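Local coordinates for acyl-coenzyme A oxidase 3 (Yarrowia lipolytica, PDB 5YS9), which oxidizes acyl-CoA substrates of various chain lengths to (2E)-enoyl-CoA with its FAD cofactor, passing the electrons to oxygen to give hydrogen peroxide in peroxisomal fatty acid beta-oxidation, at residues Met41-His46 with Glu50-Ile55; Arg57-Leu62 with Phe637-Trp642; Ala172-Thr177 with Tyr224-Phe229. All blocks are in the same frame, centred on the assembly; numbering follows the deposited sequence.

Contact 1 (Met41-His46 with Glu50-Ile55); sequences MTEFLH and ENVTMI
Asn51 and His46 both carry CG anti to their own carbonyl carbon, with chi1 of -74° in Asn51 and -66° in His46; the first torsion sends the amide to the backbone carbonyl of His46, the second lays the imidazole beneath Ile55. The amide ND2 of Asn51 gives its N-H to His46 O at 2.8 Å. The donor lies in the carbonyl plane and the oxygen close to the amide plane of Asn51, while the N-H...O angle of 147° leaves the bond somewhat bent. Ile55 CD1 sits over one face of the His46 ring, offset toward the rim on the ND1 side and 3.4 Å from CG; the aliphatic chain crosses the histidine side chain at about a right angle. These residues join two consecutive helices, linked by a very short turn and packed almost perpendicular, with axes 8.8 Å apart, in the helical N-terminal part of the acyl-CoA oxidase fold. An alanine here in place of Asn51, with no amide to offer, would probably leave His46 O without a partner and the link between the helices less firmly fixed. Val52 fills the angle between the helices: CG2 lies 3.6 Å from Thr42 O and 3.9 Å from Glu43 CA, with the CG2 methyl of Thr42 also in contact. The polar ends of these neighbours are engaged by other parts of the chain, Thr42 OG1 by Ala636 O and Glu43 OE2 by a salt bridge to Lys575.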
loop_
_atom_site.group_PDB
_atom_site.type_symbol
_atom_site.label_atom_id
_atom_site.label_comp_id
_atom_site.label_asym_id
_atom_site.label_seq_id
_atom_site.Cartn_x
_atom_site.Cartn_y
_atom_site.Cartn_z
ATOM N N MET A 41 -29.126 -1.095 -12.446
ATOM C CA MET A 41 -27.923 -0.523 -11.866
ATOM C C MET A 41 -26.686 -0.829 -12.750
ATOM O O MET A 41 -25.837 0.026 -12.951
ATOM C CB MET A 41 -27.753 -1.048 -10.434
ATOM C CG MET A 41 -26.751 -0.288 -9.591
ATOM S SD MET A 41 -27.225 1.432 -9.473
ATOM C CE MET A 41 -28.001 1.474 -7.861
ATOM N N THR A 42 -26.635 -2.027 -13.322
ATOM C CA THR A 42 -25.606 -2.408 -14.253
ATOM C C THR A 42 -25.661 -1.561 -15.526
ATOM O O THR A 42 -24.597 -1.171 -16.045
ATOM C CB THR A 42 -25.692 -3.904 -14.609
ATOM O OG1 THR A 42 -25.853 -4.663 -13.406
ATOM C CG2 THR A 42 -24.463 -4.345 -15.292
ATOM N N GLU A 43 -26.872 -1.263 -16.014
ATOM C CA GLU A 43 -27.052 -0.302 -17.162
ATOM C C GLU A 43 -26.558 1.125 -16.875
ATOM O O GLU A 43 -25.912 1.754 -17.728
ATOM C CB GLU A 43 -28.509 -0.255 -17.655
ATOM C CG GLU A 43 -28.840 -1.342 -18.676
ATOM C CD GLU A 43 -30.324 -1.525 -18.890
ATOM O OE1 GLU A 43 -30.731 -2.685 -19.164
ATOM O OE2 GLU A 43 -31.062 -0.514 -18.758
ATOM N N PHE A 44 -26.825 1.629 -15.677
ATOM C CA PHE A 44 -26.245 2.902 -15.310
ATOM C C PHE A 44 -24.696 2.886 -15.306
ATOM O O PHE A 44 -24.085 3.802 -15.799
ATOM C CB PHE A 44 -26.778 3.374 -13.960
ATOM C CG PHE A 44 -26.154 4.663 -13.496
ATOM C CD1 PHE A 44 -26.447 5.845 -14.138
ATOM C CD2 PHE A 44 -25.209 4.673 -12.473
ATOM C CE1 PHE A 44 -25.855 7.023 -13.731
ATOM C CE2 PHE A 44 -24.623 5.848 -12.062
ATOM C CZ PHE A 44 -24.947 7.029 -12.695
ATOM N N LEU A 45 -24.072 1.858 -14.730
ATOM C CA LEU A 45 -22.600 1.803 -14.667
ATOM C C LEU A 45 -21.952 1.758 -16.023
ATOM O O LEU A 45 -20.912 2.376 -16.227
ATOM C CB LEU A 45 -22.122 0.622 -13.833
ATOM C CG LEU A 45 -22.349 0.799 -12.347
ATOM C CD1 LEU A 45 -22.254 -0.524 -11.610
ATOM C CD2 LEU A 45 -21.361 1.801 -11.786
ATOM N N HIS A 46 -22.558 1.033 -16.951
ATOM C CA HIS A 46 -21.947 0.824 -18.259
ATOM C C HIS A 46 -22.654 1.576 -19.398
ATOM O O HIS A 46 -22.392 1.284 -20.559
ATOM C CB HIS A 46 -21.920 -0.663 -18.532
ATOM C CG HIS A 46 -21.026 -1.400 -17.608
ATOM N ND1 HIS A 46 -19.654 -1.247 -17.638
ATOM C CD2 HIS A 46 -21.295 -2.279 -16.610
ATOM C CE1 HIS A 46 -19.115 -2.042 -16.735
ATOM N NE2 HIS A 46 -20.088 -2.657 -16.083
ATOM N N GLU A 50 -26.923 -1.851 -24.467
ATOM C CA GLU A 50 -26.100 -2.363 -25.569
ATOM C C GLU A 50 -24.700 -2.653 -25.057
ATOM O O GLU A 50 -24.146 -3.749 -25.258
ATOM C CB GLU A 50 -26.057 -1.355 -26.739
ATOM C CG GLU A 50 -26.142 -1.989 -28.123
ATOM C CD GLU A 50 -27.123 -1.262 -29.036
ATOM O OE1 GLU A 50 -28.344 -1.293 -28.759
ATOM O OE2 GLU A 50 -26.664 -0.664 -30.032
ATOM N N ASN A 51 -24.169 -1.654 -24.365
ATOM C CA ASN A 51 -22.897 -1.768 -23.710
ATOM C C ASN A 51 -22.886 -2.987 -22.734
ATOM O O ASN A 51 -21.881 -3.707 -22.672
ATOM C CB ASN A 51 -22.571 -0.474 -22.967
ATOM C CG ASN A 51 -22.171 0.693 -23.883
ATOM O OD1 ASN A 51 -21.867 0.510 -25.033
ATOM N ND2 ASN A 51 -22.146 1.906 -23.318
ATOM N N VAL A 52 -23.993 -3.229 -22.014
ATOM C CA VAL A 52 -24.032 -4.266 -21.004
ATOM C C VAL A 52 -23.940 -5.584 -21.677
ATOM O O VAL A 52 -23.149 -6.408 -21.254
ATOM C CB VAL A 52 -25.244 -4.182 -20.045
ATOM C CG1 VAL A 52 -25.432 -5.457 -19.203
ATOM C CG2 VAL A 52 -25.074 -3.009 -19.094
ATOM N N THR A 53 -24.688 -5.781 -22.756
ATOM C CA THR A 53 -24.634 -7.061 -23.473
ATOM C C THR A 53 -23.230 -7.284 -24.031
ATOM O O THR A 53 -22.727 -8.413 -24.020
ATOM C CB THR A 53 -25.608 -7.142 -24.656
ATOM O OG1 THR A 53 -25.294 -6.073 -25.545
ATOM C CG2 THR A 53 -27.078 -7.078 -24.189
ATOM N N MET A 54 -22.599 -6.221 -24.509
ATOM C CA MET A 54 -21.256 -6.353 -25.056
ATOM C C MET A 54 -20.252 -6.829 -23.973
ATOM O O MET A 54 -19.485 -7.778 -24.173
ATOM C CB MET A 54 -20.769 -5.037 -25.660
ATOM C CG MET A 54 -19.465 -5.225 -26.400
ATOM S SD MET A 54 -18.636 -3.670 -26.766
ATOM C CE MET A 54 -18.979 -3.473 -28.502
ATOM N N ILE A 55 -20.270 -6.154 -22.838
ATOM C CA ILE A 55 -19.444 -6.505 -21.718
ATOM C C ILE A 55 -19.738 -7.925 -21.255
ATOM O O ILE A 55 -18.840 -8.644 -20.869
ATOM C CB ILE A 55 -19.685 -5.487 -20.596
ATOM C CG1 ILE A 55 -18.938 -4.209 -20.957
ATOM C CG2 ILE A 55 -19.267 -5.997 -19.209
ATOM C CD1 ILE A 55 -19.291 -3.056 -20.062
#

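Contact 2 (Arg57-Leu62 with Phe637-Trp642); sequences RLMTEL and FGLSDW
Met59 and Leu62, one turn apart on helix 49-63, face Leu639, on the loop before helix 641-644, and Trp642, in that helix's first turn; the N-terminal helical part of the acyl-CoA oxidase fold here meets its C-terminal helical part. Met59 reaches out from its helix toward the loop, its chain straight to SD and then bent at chi3 (117°), which turns the CE methyl onto Leu639. CE comes within 3.4 Å of Leu639 CD2, the two side chains crossing obliquely. Leu639 leaves the backbone on the side away from the helix, yet its CD2 branch turns back to receive the methyl. The same CE lies 3.7 Å from Gly638 O, the chain turning out of the preceding helix at this glycine and presenting its carbonyl to the methyl. Ser640, at the N-cap position of the next helix, hydrogen-bonds through OG to Glu63 OE2, adding a polar tie just beyond the apolar contacts. Leu110 of helix 101-111 packs on both Met59 and Leu62, and Phe643 lies against the same two residues. Trp642, with CG anti to its backbone N (chi1 -172°), swings the six-membered end of the indole to the backbone of Leu62, whose carbonyl carbon lies over one ring face. At this end Leu62 O is 3.8 Å from CZ2 of Trp642, and Leu62 CB is 4.5 Å from its CZ3.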
loop_
_atom_site.group_PDB
_atom_site.type_symbol
_atom_site.label_atom_id
_atom_site.label_comp_id
_atom_site.label_asym_id
_atom_site.label_seq_id
_atom_site.Cartn_x
_atom_site.Cartn_y
_atom_site.Cartn_z
ATOM N N ARG A 57 -20.778 -10.328 -23.095
ATOM C CA ARG A 57 -20.232 -11.172 -24.124
ATOM C C ARG A 57 -18.738 -11.334 -23.971
ATOM O O ARG A 57 -18.225 -12.433 -24.027
ATOM C CB ARG A 57 -20.491 -10.498 -25.461
ATOM C CG ARG A 57 -21.109 -11.374 -26.522
ATOM C CD ARG A 57 -20.468 -11.139 -27.881
ATOM N NE ARG A 57 -20.237 -9.727 -28.168
ATOM C CZ ARG A 57 -19.116 -9.240 -28.685
ATOM N NH1 ARG A 57 -18.109 -10.041 -28.980
ATOM N NH2 ARG A 57 -19.010 -7.944 -28.903
ATOM N N LEU A 58 -18.050 -10.218 -23.793
ATOM C CA LEU A 58 -16.613 -10.218 -23.632
ATOM C C LEU A 58 -16.145 -10.946 -22.385
ATOM O O LEU A 58 -15.177 -11.676 -22.432
ATOM C CB LEU A 58 -16.100 -8.787 -23.605
ATOM C CG LEU A 58 -16.202 -7.982 -24.894
ATOM C CD1 LEU A 58 -15.746 -6.562 -24.664
ATOM C CD2 LEU A 58 -15.405 -8.623 -26.003
ATOM N N MET A 59 -16.830 -10.740 -21.272
ATOM C CA MET A 59 -16.444 -11.359 -20.019
ATOM C C MET A 59 -16.553 -12.867 -20.090
ATOM O O MET A 59 -15.680 -13.577 -19.644
ATOM C CB MET A 59 -17.308 -10.831 -18.879
ATOM C CG MET A 59 -16.759 -9.592 -18.202
ATOM S SD MET A 59 -17.944 -8.729 -17.173
ATOM C CE MET A 59 -17.158 -8.907 -15.593
ATOM N N THR A 60 -17.640 -13.343 -20.670
ATOM C CA THR A 60 -17.844 -14.770 -20.860
ATOM C C THR A 60 -16.849 -15.412 -21.828
ATOM O O THR A 60 -16.466 -16.541 -21.648
ATOM C CB THR A 60 -19.331 -15.196 -21.027
ATOM O OG1 THR A 60 -19.482 -16.042 -22.161
ATOM C CG2 THR A 60 -20.229 -14.037 -21.169
ATOM N N GLU A 61 -16.438 -14.679 -22.847
ATOM C CA GLU A 61 -15.412 -15.141 -23.768
ATOM C C GLU A 61 -14.065 -15.328 -23.097
ATOM O O GLU A 61 -13.333 -16.241 -23.406
ATOM C CB GLU A 61 -15.270 -14.184 -24.939
ATOM C CG GLU A 61 -16.188 -14.490 -26.097
ATOM C CD GLU A 61 -16.407 -13.313 -27.009
ATOM O OE1 GLU A 61 -15.667 -12.333 -26.909
ATOM O OE2 GLU A 61 -17.319 -13.374 -27.832
ATOM N N LEU A 62 -13.731 -14.421 -22.203
ATOM C CA LEU A 62 -12.492 -14.504 -21.459
ATOM C C LEU A 62 -12.441 -15.620 -20.437
ATOM O O LEU A 62 -11.497 -16.381 -20.369
ATOM C CB LEU A 62 -12.252 -13.181 -20.735
ATOM C CG LEU A 62 -11.944 -11.939 -21.560
ATOM C CD1 LEU A 62 -12.247 -10.680 -20.782
ATOM C CD2 LEU A 62 -10.505 -11.940 -22.001
ATOM N N PHE A 637 -22.207 -4.935 -10.416
ATOM C CA PHE A 637 -20.982 -5.039 -11.239
ATOM C C PHE A 637 -20.990 -6.258 -12.170
ATOM O O PHE A 637 -20.288 -6.266 -13.157
ATOM C CB PHE A 637 -19.750 -5.124 -10.389
ATOM C CG PHE A 637 -19.557 -3.978 -9.437
ATOM C CD1 PHE A 637 -19.474 -2.662 -9.895
ATOM C CD2 PHE A 637 -19.346 -4.223 -8.079
ATOM C CE1 PHE A 637 -19.242 -1.612 -8.984
ATOM C CE2 PHE A 637 -19.096 -3.185 -7.173
ATOM C CZ PHE A 637 -19.060 -1.877 -7.620
ATOM N N GLY A 638 -21.759 -7.296 -11.845
ATOM C CA GLY A 638 -21.899 -8.476 -12.704
ATOM C C GLY A 638 -20.644 -9.319 -12.871
ATOM O O GLY A 638 -20.377 -9.839 -13.941
ATOM N N LEU A 639 -19.876 -9.451 -11.811
ATOM C CA LEU A 639 -18.640 -10.209 -11.845
ATOM C C LEU A 639 -18.942 -11.656 -11.505
ATOM O O LEU A 639 -19.524 -11.918 -10.482
ATOM C CB LEU A 639 -17.649 -9.639 -10.826
ATOM C CG LEU A 639 -17.181 -8.183 -11.063
ATOM C CD1 LEU A 639 -16.354 -7.684 -9.908
ATOM C CD2 LEU A 639 -16.418 -8.059 -12.386
ATOM N N SER A 640 -18.533 -12.585 -12.359
ATOM C CA SER A 640 -18.598 -13.994 -12.037
ATOM C C SER A 640 -17.454 -14.340 -11.077
ATOM O O SER A 640 -16.513 -13.546 -10.858
ATOM C CB SER A 640 -18.497 -14.860 -13.299
ATOM O OG SER A 640 -17.226 -14.690 -13.916
ATOM N N ASP A 641 -17.542 -15.542 -10.514
ATOM C CA ASP A 641 -16.586 -15.957 -9.560
ATOM C C ASP A 641 -15.181 -16.013 -10.217
ATOM O O ASP A 641 -14.164 -15.826 -9.559
ATOM C CB ASP A 641 -16.974 -17.309 -8.999
ATOM C CG ASP A 641 -18.128 -17.252 -8.012
ATOM O OD1 ASP A 641 -18.485 -16.158 -7.553
ATOM O OD2 ASP A 641 -18.640 -18.355 -7.657
ATOM N N TRP A 642 -15.129 -16.245 -11.519
ATOM C CA TRP A 642 -13.856 -16.287 -12.213
ATOM C C TRP A 642 -13.145 -14.933 -12.144
ATOM O O TRP A 642 -11.922 -14.923 -11.939
ATOM C CB TRP A 642 -14.078 -16.732 -13.634
ATOM C CG TRP A 642 -12.843 -17.028 -14.473
ATOM C CD1 TRP A 642 -12.234 -18.241 -14.634
ATOM C CD2 TRP A 642 -12.111 -16.090 -15.303
ATOM N NE1 TRP A 642 -11.192 -18.109 -15.483
ATOM C CE2 TRP A 642 -11.092 -16.809 -15.919
ATOM C CE3 TRP A 642 -12.225 -14.719 -15.558
ATOM C CZ2 TRP A 642 -10.165 -16.214 -16.785
ATOM C CZ3 TRP A 642 -11.309 -14.108 -16.452
ATOM C CH2 TRP A 642 -10.305 -14.870 -17.057
#

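Contact 3 (Ala172-Thr177 with Tyr224-Phe229); sequences AGLETT and YGVKIF
Leu174 meets Val226 along one flank of its side chain. Its CB lies 4.1 Å from Val226 CG2, the first methyl encountered. From there chi1 of -67° places CG anti to the carbonyl carbon of Leu174, and the extended next step carries CD1 on to Val226 CG1, 4.0 Å away. The two valine methyls thus meet the base and the tip of the leucine, and the side chains cross at about a right angle. Val226 belongs to strand 222-232, antiparallel to strand 210-219, in the beta-sheet middle domain of the acyl-CoA dehydrogenase fold; Leu174 lies in the loop that leads into strand 177-181. Beyond the valine, Leu174 also packs on Phe214 of strand 210-219 and on Glu164, and its side chain is about 8 Å from a bound FAD. Val226 CG2 has a second neighbour in the loop, Ala172 O, at 4.0 Å. No hydrogen bond joins the loop to the strand here. Instead, Arg216 NH2 donates to both Ala172 O and Leu174 O, tying the loop backbone to the adjoining strand 210-219, while Glu164 OE1 accepts from Glu175 N and Glu164 OE2 is hydrogen-bonded to Thr176 OG1.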
loop_
_atom_site.group_PDB
_atom_site.type_symbol
_atom_site.label_atom_id
_atom_site.label_comp_id
_atom_site.label_asym_id
_atom_site.label_seq_id
_atom_site.Cartn_x
_atom_site.Cartn_y
_atom_site.Cartn_z
ATOM N N ALA A 172 11.721 15.171 -22.609
ATOM C CA ALA A 172 12.540 16.150 -23.339
ATOM C C ALA A 172 14.028 16.031 -23.040
ATOM O O ALA A 172 14.840 16.396 -23.878
ATOM C CB ALA A 172 12.098 17.552 -23.013
ATOM N N GLY A 173 14.392 15.534 -21.855
ATOM C CA GLY A 173 15.811 15.339 -21.501
ATOM C C GLY A 173 16.492 14.029 -21.872
ATOM O O GLY A 173 17.567 13.758 -21.348
ATOM N N LEU A 174 15.903 13.203 -22.748
ATOM C CA LEU A 174 16.540 11.921 -23.126
ATOM C C LEU A 174 17.894 12.173 -23.735
ATOM O O LEU A 174 18.105 13.217 -24.347
ATOM C CB LEU A 174 15.679 11.068 -24.069
ATOM C CG LEU A 174 14.390 10.537 -23.414
ATOM C CD1 LEU A 174 13.421 9.927 -24.429
ATOM C CD2 LEU A 174 14.678 9.530 -22.294
ATOM N N GLU A 175 18.801 11.214 -23.534
ATOM C CA GLU A 175 20.197 11.335 -23.931
ATOM C C GLU A 175 20.549 10.477 -25.159
ATOM O O GLU A 175 21.604 10.655 -25.764
ATOM C CB GLU A 175 21.094 10.974 -22.727
ATOM C CG GLU A 175 21.175 11.990 -21.572
ATOM C CD GLU A 175 22.111 11.512 -20.471
ATOM O OE1 GLU A 175 21.638 10.946 -19.464
ATOM O OE2 GLU A 175 23.344 11.651 -20.603
ATOM N N THR A 176 19.684 9.543 -25.549
ATOM C CA THR A 176 20.013 8.672 -26.692
ATOM C C THR A 176 19.955 9.518 -27.952
ATOM O O THR A 176 19.047 10.325 -28.106
ATOM C CB THR A 176 19.077 7.452 -26.819
ATOM O OG1 THR A 176 19.074 6.732 -25.580
ATOM C CG2 THR A 176 19.580 6.512 -27.899
ATOM N N THR A 177 20.933 9.326 -28.825
ATOM C CA THR A 177 21.123 10.176 -30.006
ATOM C C THR A 177 20.924 9.437 -31.292
ATOM O O THR A 177 21.230 8.249 -31.371
ATOM C CB THR A 177 22.532 10.790 -30.068
ATOM O OG1 THR A 177 23.528 9.762 -30.204
ATOM C CG2 THR A 177 22.785 11.638 -28.863
ATOM N N TYR A 224 17.580 18.839 -32.763
ATOM C CA TYR A 224 16.139 19.086 -33.000
ATOM C C TYR A 224 15.177 18.440 -31.988
ATOM O O TYR A 224 14.002 18.302 -32.286
ATOM C CB TYR A 224 15.750 18.603 -34.408
ATOM C CG TYR A 224 16.347 19.453 -35.458
ATOM C CD1 TYR A 224 17.608 19.167 -35.970
ATOM C CD2 TYR A 224 15.677 20.578 -35.936
ATOM C CE1 TYR A 224 18.182 19.957 -36.945
ATOM C CE2 TYR A 224 16.243 21.367 -36.909
ATOM C CZ TYR A 224 17.495 21.049 -37.394
ATOM O OH TYR A 224 18.075 21.814 -38.339
ATOM N N GLY A 225 15.644 18.030 -30.812
ATOM C CA GLY A 225 14.767 17.383 -29.829
ATOM C C GLY A 225 14.473 15.919 -30.148
ATOM O O GLY A 225 14.937 15.359 -31.166
ATOM N N VAL A 226 13.669 15.313 -29.275
ATOM C CA VAL A 226 13.438 13.890 -29.248
ATOM C C VAL A 226 12.401 13.481 -30.295
ATOM O O VAL A 226 11.327 14.055 -30.337
ATOM C CB VAL A 226 12.981 13.467 -27.826
ATOM C CG1 VAL A 226 12.532 12.005 -27.780
ATOM C CG2 VAL A 226 14.089 13.745 -26.804
ATOM N N LYS A 227 12.734 12.511 -31.150
ATOM C CA LYS A 227 11.785 11.957 -32.125
ATOM C C LYS A 227 11.856 10.467 -32.017
ATOM O O LYS A 227 12.586 9.940 -31.193
ATOM C CB LYS A 227 12.158 12.358 -33.571
ATOM C CG LYS A 227 12.522 13.820 -33.800
ATOM C CD LYS A 227 11.367 14.755 -33.492
ATOM C CE LYS A 227 11.902 16.166 -33.335
ATOM N NZ LYS A 227 10.839 17.126 -32.954
ATOM N N ILE A 228 11.176 9.798 -32.930
ATOM C CA ILE A 228 10.891 8.391 -32.837
ATOM C C ILE A 228 11.437 7.709 -34.078
ATOM O O ILE A 228 11.105 8.123 -35.204
ATOM C CB ILE A 228 9.358 8.119 -32.732
ATOM C CG1 ILE A 228 8.695 9.052 -31.728
ATOM C CG2 ILE A 228 9.117 6.693 -32.305
ATOM C CD1 ILE A 228 7.195 8.818 -31.523
ATOM N N PHE A 229 12.220 6.635 -33.859
ATOM C CA PHE A 229 12.890 5.861 -34.943
ATOM C C PHE A 229 12.614 4.368 -34.748
ATOM O O PHE A 229 12.667 3.856 -33.604
ATOM C CB PHE A 229 14.429 6.103 -34.937
ATOM C CG PHE A 229 14.812 7.558 -34.958
ATOM C CD1 PHE A 229 14.752 8.326 -33.796
ATOM C CD2 PHE A 229 15.212 8.181 -36.146
ATOM C CE1 PHE A 229 15.067 9.678 -33.806
ATOM C CE2 PHE A 229 15.552 9.539 -36.163
ATOM C CZ PHE A 229 15.471 10.287 -34.991
#

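From the N terminus, the chain first closes contact 1, a local turn between two consecutive helices, its segments three residues apart. Segment 57-62 of the second of these helices meets its partner 575 residues later in contact 2, which closes a loop that takes in most of the chain, bringing the N-terminal helical part against the C-terminal one. Contact 3 opens and closes within that long loop, joining a loop to a strand of the middle domain; no two contacts interlace. Contacts 1 and 2 adjoin, Leu45 CD1 packing 3.9 Å from Phe637 CD1, whereas contact 3 lies on the opposite side of the chain's centre, its centre about 43 Å from either of theirs.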